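Side-chain contacts in endoglucanase A (Clostridium cellulolyticum, PDB 1EDG), which hydrolyses internal beta-1,4-glucosidic bonds in cellulose with a catalytic domain of glycoside hydrolase family 5: residues W33-G36 against N37-A41; A69-K73 against G74-V78; E105-N108 against Y109-N113. All coordinates share one frame; numbering follows the deposited sequence.

Interaction 1: residues W33-G36 against N37-A41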
ATOM      1  N   TRP A  33       5.119  -0.670  -7.046  1.00  6.48           N
ATOM      2  CA  TRP A  33       5.890  -1.736  -6.424  1.00  7.29           C
ATOM      3  C   TRP A  33       6.191  -1.311  -4.978  1.00  6.31           C
ATOM      4  O   TRP A  33       6.497  -0.146  -4.726  1.00  7.74           O
ATOM      5  CB  TRP A  33       7.193  -1.920  -7.205  1.00  7.37           C
ATOM      6  CG  TRP A  33       8.093  -2.992  -6.697  1.00  8.35           C
ATOM      7  CD1 TRP A  33       7.997  -4.330  -6.939  1.00  9.47           C
ATOM      8  CD2 TRP A  33       9.276  -2.805  -5.916  1.00  9.55           C
ATOM      9  NE1 TRP A  33       9.058  -4.991  -6.363  1.00 10.14           N
ATOM     10  CE2 TRP A  33       9.855  -4.079  -5.725  1.00 10.44           C
ATOM     11  CE3 TRP A  33       9.907  -1.684  -5.363  1.00 10.32           C
ATOM     12  CZ2 TRP A  33      11.043  -4.262  -5.000  1.00 11.70           C
ATOM     13  CZ3 TRP A  33      11.090  -1.865  -4.642  1.00 12.43           C
ATOM     14  CH2 TRP A  33      11.641  -3.147  -4.470  1.00 11.37           C
ATOM     15  N   ASN A  34       6.061  -2.246  -4.037  1.00  7.01           N
ATOM     16  CA  ASN A  34       6.338  -1.984  -2.619  1.00  6.94           C
ATOM     17  C   ASN A  34       7.764  -2.376  -2.235  1.00  8.91           C
ATOM     18  O   ASN A  34       8.202  -3.481  -2.553  1.00 10.01           O
ATOM     19  CB  ASN A  34       5.431  -2.834  -1.729  1.00  7.05           C
ATOM     20  CG  ASN A  34       4.099  -2.192  -1.446  1.00  9.61           C
ATOM     21  OD1 ASN A  34       4.008  -1.299  -0.611  1.00  9.39           O
ATOM     22  ND2 ASN A  34       3.043  -2.694  -2.083  1.00  8.08           N
ATOM     23  N   LEU A  35       8.452  -1.501  -1.504  1.00  9.54           N
ATOM     24  CA  LEU A  35       9.796  -1.790  -0.988  1.00 11.84           C
ATOM     25  C   LEU A  35       9.477  -2.528   0.338  1.00 11.98           C
ATOM     26  O   LEU A  35       9.663  -1.983   1.431  1.00 11.23           O
ATOM     27  CB  LEU A  35      10.540  -0.476  -0.688  1.00 12.52           C
ATOM     28  CG  LEU A  35      12.048  -0.287  -0.937  1.00 17.01           C
ATOM     29  CD1 LEU A  35      12.619   0.630   0.125  1.00 12.26           C
ATOM     30  CD2 LEU A  35      12.816  -1.599  -0.980  1.00 14.62           C
ATOM     31  N   GLY A  36       8.968  -3.754   0.221  1.00 11.82           N
ATOM     32  CA  GLY A  36       8.551  -4.535   1.376  1.00 13.54           C
ATOM     33  C   GLY A  36       9.614  -5.067   2.311  1.00 13.84           C
ATOM     34  O   GLY A  36      10.762  -5.271   1.909  1.00 15.05           O
ATOM     35  N   ASN A  37       9.207  -5.293   3.561  1.00 12.64           N
ATOM     36  CA  ASN A  37      10.075  -5.811   4.626  1.00 13.77           C
ATOM     37  C   ASN A  37      11.412  -5.084   4.729  1.00 12.43           C
ATOM     38  O   ASN A  37      12.439  -5.698   5.021  1.00 14.96           O
ATOM     39  CB  ASN A  37      10.304  -7.322   4.462  1.00 14.31           C
ATOM     40  CG  ASN A  37       9.120  -8.163   4.939  1.00 16.07           C
ATOM     41  OD1 ASN A  37       8.043  -7.642   5.245  1.00 16.68           O
ATOM     42  ND2 ASN A  37       9.312  -9.477   4.982  1.00 16.91           N
ATOM     43  N   THR A  38      11.392  -3.774   4.518  1.00 10.52           N
ATOM     44  CA  THR A  38      12.593  -2.948   4.575  1.00 11.42           C
ATOM     45  C   THR A  38      12.506  -1.931   5.720  1.00 11.93           C
ATOM     46  O   THR A  38      12.725  -2.301   6.879  1.00 13.10           O
ATOM     47  CB  THR A  38      12.826  -2.278   3.214  1.00 12.62           C
ATOM     48  OG1 THR A  38      12.787  -3.291   2.206  1.00 14.74           O
ATOM     49  CG2 THR A  38      14.179  -1.592   3.146  1.00 14.16           C
ATOM     50  N   PHE A  39      12.128  -0.684   5.434  1.00  9.14           N
ATOM     51  CA  PHE A  39      12.019   0.317   6.494  1.00 11.03           C
ATOM     52  C   PHE A  39      10.861   0.035   7.461  1.00 10.74           C
ATOM     53  O   PHE A  39      10.745   0.685   8.508  1.00 11.20           O
ATOM     54  CB  PHE A  39      11.909   1.718   5.906  1.00 12.31           C
ATOM     55  CG  PHE A  39      13.151   2.167   5.188  1.00 15.25           C
ATOM     56  CD1 PHE A  39      14.316   2.445   5.896  1.00 17.01           C
ATOM     57  CD2 PHE A  39      13.163   2.308   3.806  1.00 16.86           C
ATOM     58  CE1 PHE A  39      15.476   2.860   5.241  1.00 17.89           C
ATOM     59  CE2 PHE A  39      14.319   2.722   3.140  1.00 18.73           C
ATOM     60  CZ  PHE A  39      15.478   2.999   3.861  1.00 18.82           C
ATOM     61  N   ASP A  40      10.016  -0.931   7.100  1.00  9.95           N
ATOM     62  CA  ASP A  40       8.878  -1.353   7.918  1.00 10.84           C
ATOM     63  C   ASP A  40       9.241  -2.383   8.998  1.00 11.63           C
ATOM     64  O   ASP A  40       8.404  -2.722   9.847  1.00 11.50           O
ATOM     65  CB  ASP A  40       7.706  -1.873   7.051  1.00 10.55           C
ATOM     66  CG  ASP A  40       8.150  -2.784   5.907  1.00  9.52           C
ATOM     67  OD1 ASP A  40       8.991  -2.360   5.099  1.00 10.57           O
ATOM     68  OD2 ASP A  40       7.615  -3.902   5.780  1.00 12.69           O
ATOM     69  N   ALA A  41      10.470  -2.894   8.957  1.00 12.41           N
ATOM     70  CA  ALA A  41      10.920  -3.869   9.951  1.00 14.76           C
ATOM     71  C   ALA A  41      10.968  -3.171  11.317  1.00 16.10           C
ATOM     72  O   ALA A  41      11.440  -2.037  11.420  1.00 16.11           O
ATOM     73  CB  ALA A  41      12.298  -4.406   9.580  1.00 14.26           C
TER
HETATM   74  O   HOH W   1      10.533   0.242   3.180  1.00  9.33           O
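L35 meets both T38 and F39 with its branch ends. CD1 of L35 lies 4.0 Å from CE2 of F39. It approaches the ring obliquely. CD2 of L35 comes to 3.6 Å from OG1 of T38. The backbone bends here: L35 is the centre of an inverse gamma turn, closed by a weak bond from N of G36 to O of N34. One water bridges the peptide groups, donating to O of L35 at 3.0 Å and accepting from N of F39. G36 follows with its carbonyl. OG1 of T38 donates to O of G36 at 2.8 Å, and the hydroxyl sits well above the carbonyl plane, 59° out of it. OG1 also hydrogen-bonds NH2 of R357, so two partners grip it. Beyond G36, the carboxylate of D40 reaches back to the amides of N37 and T38, with CG between the backbone N and the carbonyl carbon (chi1 43°). N of T38 donates to OD1 of D40 at 2.8 Å, from above the carboxylate plane. N of N37 makes a weak bond to OD2 of D40. A type I beta turn runs from T38 to A41, with N of A41 bonded to O of T38. This is the loop leaving strand 32-34 of a TIM barrel, at the C-terminal end of the strand, the end where active sites of this fold lie.

Interaction 2: residues A69-K73 against G74-V78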
ATOM      1  N   ALA A  69      16.167  -0.433 -11.999  1.00 14.00           N
ATOM      2  CA  ALA A  69      15.653  -1.658 -12.594  1.00 14.48           C
ATOM      3  C   ALA A  69      14.125  -1.741 -12.537  1.00 17.55           C
ATOM      4  O   ALA A  69      13.475  -2.164 -13.503  1.00 18.02           O
ATOM      5  CB  ALA A  69      16.271  -2.859 -11.917  1.00 15.13           C
ATOM      6  N   ILE A  70      13.557  -1.340 -11.404  1.00 15.94           N
ATOM      7  CA  ILE A  70      12.109  -1.356 -11.212  1.00 15.91           C
ATOM      8  C   ILE A  70      11.441  -0.453 -12.251  1.00 15.04           C
ATOM      9  O   ILE A  70      10.472  -0.855 -12.905  1.00 15.88           O
ATOM     10  CB  ILE A  70      11.734  -0.877  -9.779  1.00 16.85           C
ATOM     11  CG1 ILE A  70      12.322  -1.830  -8.731  1.00 17.24           C
ATOM     12  CG2 ILE A  70      10.223  -0.739  -9.627  1.00 15.58           C
ATOM     13  CD1 ILE A  70      11.880  -3.258  -8.890  1.00 19.59           C
ATOM     14  N   LYS A  71      11.967   0.758 -12.408  1.00 15.27           N
ATOM     15  CA  LYS A  71      11.425   1.710 -13.372  1.00 16.09           C
ATOM     16  C   LYS A  71      11.529   1.172 -14.799  1.00 17.21           C
ATOM     17  O   LYS A  71      10.575   1.246 -15.576  1.00 15.63           O
ATOM     18  CB  LYS A  71      12.154   3.046 -13.283  1.00 18.91           C
ATOM     19  CG  LYS A  71      11.628   4.053 -14.279  1.00 22.68           C
ATOM     20  CD  LYS A  71      12.370   5.353 -14.242  1.00 27.83           C
ATOM     21  CE  LYS A  71      11.700   6.346 -15.179  1.00 31.90           C
ATOM     22  NZ  LYS A  71      10.254   6.548 -14.823  1.00 34.03           N
ATOM     23  N   GLN A  72      12.687   0.613 -15.127  1.00 18.74           N
ATOM     24  CA  GLN A  72      12.931   0.055 -16.450  1.00 22.57           C
ATOM     25  C   GLN A  72      11.874  -0.986 -16.839  1.00 20.30           C
ATOM     26  O   GLN A  72      11.517  -1.105 -18.009  1.00 19.98           O
ATOM     27  CB  GLN A  72      14.328  -0.574 -16.493  1.00 27.78           C
ATOM     28  CG  GLN A  72      14.752  -1.104 -17.852  1.00 35.89           C
ATOM     29  CD  GLN A  72      15.913  -2.078 -17.747  1.00 41.00           C
ATOM     30  OE1 GLN A  72      15.722  -3.295 -17.806  1.00 43.87           O
ATOM     31  NE2 GLN A  72      17.122  -1.550 -17.562  1.00 42.84           N
ATOM     32  N   LYS A  73      11.368  -1.727 -15.857  1.00 18.18           N
ATOM     33  CA  LYS A  73      10.356  -2.742 -16.116  1.00 18.64           C
ATOM     34  C   LYS A  73       8.995  -2.172 -16.502  1.00 18.07           C
ATOM     35  O   LYS A  73       8.210  -2.838 -17.182  1.00 20.59           O
ATOM     36  CB  LYS A  73      10.184  -3.656 -14.904  1.00 19.33           C
ATOM     37  CG  LYS A  73      10.733  -5.048 -15.098  1.00 24.03           C
ATOM     38  CD  LYS A  73      10.120  -5.729 -16.311  1.00 24.44           C
ATOM     39  CE  LYS A  73      10.635  -7.146 -16.446  1.00 26.58           C
ATOM     40  NZ  LYS A  73      10.517  -7.644 -17.841  1.00 25.68           N
ATOM     41  N   GLY A  74       8.695  -0.963 -16.044  1.00 16.79           N
ATOM     42  CA  GLY A  74       7.410  -0.366 -16.365  1.00 17.12           C
ATOM     43  C   GLY A  74       6.672   0.217 -15.169  1.00 16.36           C
ATOM     44  O   GLY A  74       5.658   0.897 -15.341  1.00 16.91           O
ATOM     45  N   PHE A  75       7.155  -0.065 -13.962  1.00 14.50           N
ATOM     46  CA  PHE A  75       6.529   0.475 -12.753  1.00 12.29           C
ATOM     47  C   PHE A  75       6.783   1.979 -12.716  1.00 10.88           C
ATOM     48  O   PHE A  75       7.871   2.427 -13.079  1.00 11.99           O
ATOM     49  CB  PHE A  75       7.147  -0.162 -11.499  1.00 10.74           C
ATOM     50  CG  PHE A  75       6.822  -1.622 -11.324  1.00 10.66           C
ATOM     51  CD1 PHE A  75       5.617  -2.019 -10.747  1.00 10.42           C
ATOM     52  CD2 PHE A  75       7.728  -2.603 -11.720  1.00  9.76           C
ATOM     53  CE1 PHE A  75       5.321  -3.376 -10.565  1.00 10.78           C
ATOM     54  CE2 PHE A  75       7.445  -3.953 -11.544  1.00 10.13           C
ATOM     55  CZ  PHE A  75       6.240  -4.345 -10.967  1.00 10.44           C
ATOM     56  N   ASN A  76       5.794   2.767 -12.305  1.00  9.84           N
ATOM     57  CA  ASN A  76       5.997   4.213 -12.225  1.00 10.02           C
ATOM     58  C   ASN A  76       5.748   4.764 -10.812  1.00 10.02           C
ATOM     59  O   ASN A  76       5.818   5.974 -10.579  1.00  9.71           O
ATOM     60  CB  ASN A  76       5.139   4.961 -13.249  1.00 10.44           C
ATOM     61  CG  ASN A  76       5.646   6.379 -13.516  1.00 12.53           C
ATOM     62  OD1 ASN A  76       6.854   6.612 -13.588  1.00 14.65           O
ATOM     63  ND2 ASN A  76       4.735   7.323 -13.663  1.00 13.12           N
ATOM     64  N   THR A  77       5.516   3.863  -9.863  1.00 10.36           N
ATOM     65  CA  THR A  77       5.256   4.263  -8.482  1.00  9.70           C
ATOM     66  C   THR A  77       5.914   3.293  -7.512  1.00  8.42           C
ATOM     67  O   THR A  77       5.878   2.081  -7.718  1.00  8.52           O
ATOM     68  CB  THR A  77       3.731   4.264  -8.199  1.00  9.87           C
ATOM     69  OG1 THR A  77       3.080   5.154  -9.118  1.00 11.51           O
ATOM     70  CG2 THR A  77       3.437   4.706  -6.765  1.00 10.50           C
ATOM     71  N   VAL A  78       6.548   3.828  -6.476  1.00  8.26           N
ATOM     72  CA  VAL A  78       7.155   2.985  -5.453  1.00  9.75           C
ATOM     73  C   VAL A  78       6.534   3.360  -4.109  1.00  8.59           C
ATOM     74  O   VAL A  78       6.465   4.544  -3.765  1.00  8.97           O
ATOM     75  CB  VAL A  78       8.693   3.200  -5.332  1.00  9.87           C
ATOM     76  CG1 VAL A  78       9.252   2.319  -4.216  1.00 10.54           C
ATOM     77  CG2 VAL A  78       9.384   2.880  -6.650  1.00  9.77           C
TER
HETATM   78  O   HOH W   2       8.346   3.342 -15.769  1.00 29.09           O
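The ring of F75 has the carbonyl oxygen of I70 at its edge, in the ring plane, 3.5 Å from CD2. CB of K73 comes to the same ring obliquely, 4.2 Å from CD2. The indole of W33 also meets the F75 ring, with the planes at about 60°. The amide of N76 is the other flat group. Its OD1 stands 3.6 Å from NZ of K71, a proximity too long to count as a hydrogen bond. Its ND2 is hydrogen-bonded to O of G28. CG2 of I70 presses on CB of F75 at 3.6 Å, and the two side chains cross obliquely. F75 has CG anti to its carbonyl carbon (chi1 -69°), a rotation that lays CD2 against the last helical turn. G74 is the first residue to leave helical angles after helix 64-73, in a Schellman motif. Its phi is positive. N of G74 donates to O of K71 at 2.9 Å. The motif turns the chain from the helix toward strand 77-80, as one alpha-to-beta connection of the TIM barrel. A water spans the turn, donating to O of K71 and to O of F75. K71 runs extended and bends only at its last torsion (chi4 57°), lying alongside N76 and pointing the same way. The ammonium of K73 leaves the turn and forms a salt bridge with OD1 of D369.

Interaction 3: residues E105-N108 against Y109-N113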
ATOM      1  N   GLU A 105      16.949   9.545   1.491  1.00 17.35           N
ATOM      2  CA  GLU A 105      17.915   9.099   0.487  1.00 19.05           C
ATOM      3  C   GLU A 105      17.217   8.156  -0.496  1.00 16.60           C
ATOM      4  O   GLU A 105      17.304   8.332  -1.712  1.00 17.47           O
ATOM      5  CB  GLU A 105      19.055   8.360   1.190  1.00 23.06           C
ATOM      6  CG  GLU A 105      20.453   8.651   0.681  1.00 28.94           C
ATOM      7  CD  GLU A 105      21.523   8.249   1.696  1.00 30.55           C
ATOM      8  OE1 GLU A 105      21.639   7.044   2.008  1.00 29.51           O
ATOM      9  OE2 GLU A 105      22.233   9.142   2.204  1.00 33.87           O
ATOM     10  N   VAL A 106      16.502   7.173   0.045  1.00 15.61           N
ATOM     11  CA  VAL A 106      15.776   6.189  -0.758  1.00 15.61           C
ATOM     12  C   VAL A 106      14.627   6.844  -1.536  1.00 16.80           C
ATOM     13  O   VAL A 106      14.356   6.475  -2.684  1.00 15.26           O
ATOM     14  CB  VAL A 106      15.258   5.026   0.120  1.00 15.35           C
ATOM     15  CG1 VAL A 106      14.414   4.059  -0.704  1.00 16.25           C
ATOM     16  CG2 VAL A 106      16.439   4.283   0.731  1.00 15.09           C
ATOM     17  N   VAL A 107      13.960   7.816  -0.915  1.00 15.71           N
ATOM     18  CA  VAL A 107      12.877   8.552  -1.569  1.00 14.32           C
ATOM     19  C   VAL A 107      13.464   9.240  -2.803  1.00 14.69           C
ATOM     20  O   VAL A 107      12.890   9.189  -3.898  1.00 13.39           O
ATOM     21  CB  VAL A 107      12.262   9.623  -0.616  1.00 13.44           C
ATOM     22  CG1 VAL A 107      11.404  10.619  -1.393  1.00 12.81           C
ATOM     23  CG2 VAL A 107      11.424   8.941   0.459  1.00 12.35           C
ATOM     24  N   ASN A 108      14.640   9.836  -2.631  1.00 12.72           N
ATOM     25  CA  ASN A 108      15.309  10.526  -3.722  1.00 13.83           C
ATOM     26  C   ASN A 108      15.688   9.615  -4.884  1.00 12.92           C
ATOM     27  O   ASN A 108      15.688  10.059  -6.027  1.00 14.12           O
ATOM     28  CB  ASN A 108      16.515  11.311  -3.206  1.00 15.44           C
ATOM     29  CG  ASN A 108      16.109  12.595  -2.501  1.00 15.96           C
ATOM     30  OD1 ASN A 108      14.952  13.014  -2.586  1.00 17.97           O
ATOM     31  ND2 ASN A 108      17.053  13.235  -1.823  1.00 16.05           N
ATOM     32  N   TYR A 109      15.984   8.346  -4.605  1.00 13.98           N
ATOM     33  CA  TYR A 109      16.312   7.392  -5.668  1.00 13.40           C
ATOM     34  C   TYR A 109      15.124   7.349  -6.632  1.00 16.77           C
ATOM     35  O   TYR A 109      15.300   7.345  -7.851  1.00 15.27           O
ATOM     36  CB  TYR A 109      16.492   5.969  -5.127  1.00 13.78           C
ATOM     37  CG  TYR A 109      17.692   5.709  -4.250  1.00 13.88           C
ATOM     38  CD1 TYR A 109      18.762   6.602  -4.187  1.00 14.57           C
ATOM     39  CD2 TYR A 109      17.751   4.551  -3.477  1.00 15.82           C
ATOM     40  CE1 TYR A 109      19.867   6.340  -3.361  1.00 15.92           C
ATOM     41  CE2 TYR A 109      18.842   4.280  -2.655  1.00 16.66           C
ATOM     42  CZ  TYR A 109      19.893   5.176  -2.599  1.00 15.90           C
ATOM     43  OH  TYR A 109      20.952   4.908  -1.764  1.00 18.00           O
ATOM     44  N   CYS A 110      13.916   7.310  -6.064  1.00 15.77           N
ATOM     45  CA  CYS A 110      12.671   7.249  -6.836  1.00 15.54           C
ATOM     46  C   CYS A 110      12.313   8.576  -7.512  1.00 15.43           C
ATOM     47  O   CYS A 110      11.984   8.608  -8.702  1.00 15.23           O
ATOM     48  CB  CYS A 110      11.522   6.800  -5.931  1.00 14.35           C
ATOM     49  SG  CYS A 110      11.837   5.284  -5.015  1.00 15.15           S
ATOM     50  N   ILE A 111      12.385   9.668  -6.755  1.00 14.04           N
ATOM     51  CA  ILE A 111      12.078  10.989  -7.285  1.00 16.29           C
ATOM     52  C   ILE A 111      13.013  11.358  -8.441  1.00 20.15           C
ATOM     53  O   ILE A 111      12.574  11.954  -9.427  1.00 20.90           O
ATOM     54  CB  ILE A 111      12.159  12.072  -6.181  1.00 16.39           C
ATOM     55  CG1 ILE A 111      11.077  11.836  -5.119  1.00 16.48           C
ATOM     56  CG2 ILE A 111      12.026  13.467  -6.779  1.00 16.39           C
ATOM     57  CD1 ILE A 111       9.646  11.964  -5.627  1.00 16.74           C
ATOM     58  N   ASP A 112      14.290  10.997  -8.332  1.00 21.45           N
ATOM     59  CA  ASP A 112      15.248  11.306  -9.391  1.00 23.31           C
ATOM     60  C   ASP A 112      14.969  10.509 -10.661  1.00 22.35           C
ATOM     61  O   ASP A 112      15.429  10.871 -11.742  1.00 24.65           O
ATOM     62  CB  ASP A 112      16.690  11.096  -8.907  1.00 25.80           C
ATOM     63  CG  ASP A 112      17.128  12.150  -7.888  1.00 27.73           C
ATOM     64  OD1 ASP A 112      16.444  13.192  -7.750  1.00 29.24           O
ATOM     65  OD2 ASP A 112      18.161  11.933  -7.219  1.00 30.15           O
ATOM     66  N   ASN A 113      14.216   9.422 -10.521  1.00 20.35           N
ATOM     67  CA  ASN A 113      13.833   8.592 -11.659  1.00 19.07           C
ATOM     68  C   ASN A 113      12.471   9.041 -12.201  1.00 18.41           C
ATOM     69  O   ASN A 113      11.827   8.310 -12.950  1.00 19.56           O
ATOM     70  CB  ASN A 113      13.768   7.117 -11.252  1.00 20.90           C
ATOM     71  CG  ASN A 113      15.101   6.401 -11.420  1.00 24.28           C
ATOM     72  OD1 ASN A 113      15.848   6.667 -12.360  1.00 28.61           O
ATOM     73  ND2 ASN A 113      15.399   5.480 -10.515  1.00 23.65           N
TER
HETATM   74  O   HOH W   3      15.092  14.546  -5.251  1.00 37.12           O
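Y109 lies back along its own helix over E105 and V106. Its CB is 3.3 Å from O of V106. CG is anti to the carbonyl carbon (chi1 -68°), and this swings the ring over the preceding turn. CD1 sits 3.4 Å from O of E105, and CE1 also borders that oxygen. On the other flank of the ring, CD2 is 3.7 Å from CA of V106, and CE2 reaches CG2 of V106 at 4.2 Å. O of E105 and CA of V106 cover the same ring face, and the CA makes a CH-pi contact over it. At the tip, OH hydrogen-bonds NH1 of R102. That nitrogen also forms a salt bridge with OE1 of E105, so R102 links the two side chains. These residues belong to the last turns of helix 97-111, which packs on strands 77-80 and 116-120 of the TIM barrel. N of Y109 donates to O of E105. N of I111 donates to O of V107 at 2.9 Å. The side chains of V107 and I111 lie side by side, pointing the same way, with their CG1 atoms 3.9 Å apart. N of D112 donates to O of N108 at 2.9 Å. A water donates to OD1 of D112 and, weakly, to OD1 of N108. That oxygen is also hydrogen-bonded to OH of Y159.

Overall arrangement
The three contacts follow in series along the chain. None nests in or crosses another. Interactions 1 and 2 each close a short turn, while interaction 3 stays within one helix. Interaction 1 folds the loop after strand 32-34 back on itself. Interaction 2 closes the turn from helix 64-73 into strand 77-80. Interaction 3 joins the last turns of helix 97-111, ahead of strand 116-120. W33 of interaction 1 pairs with T77 of interaction 2, since strands 32-34 and 77-80 are neighbours in the barrel. V106 of interaction 3 packs on L35 and F39 of interaction 1. Interactions 2 and 3 meet where K71 touches N113 and V78 touches C110.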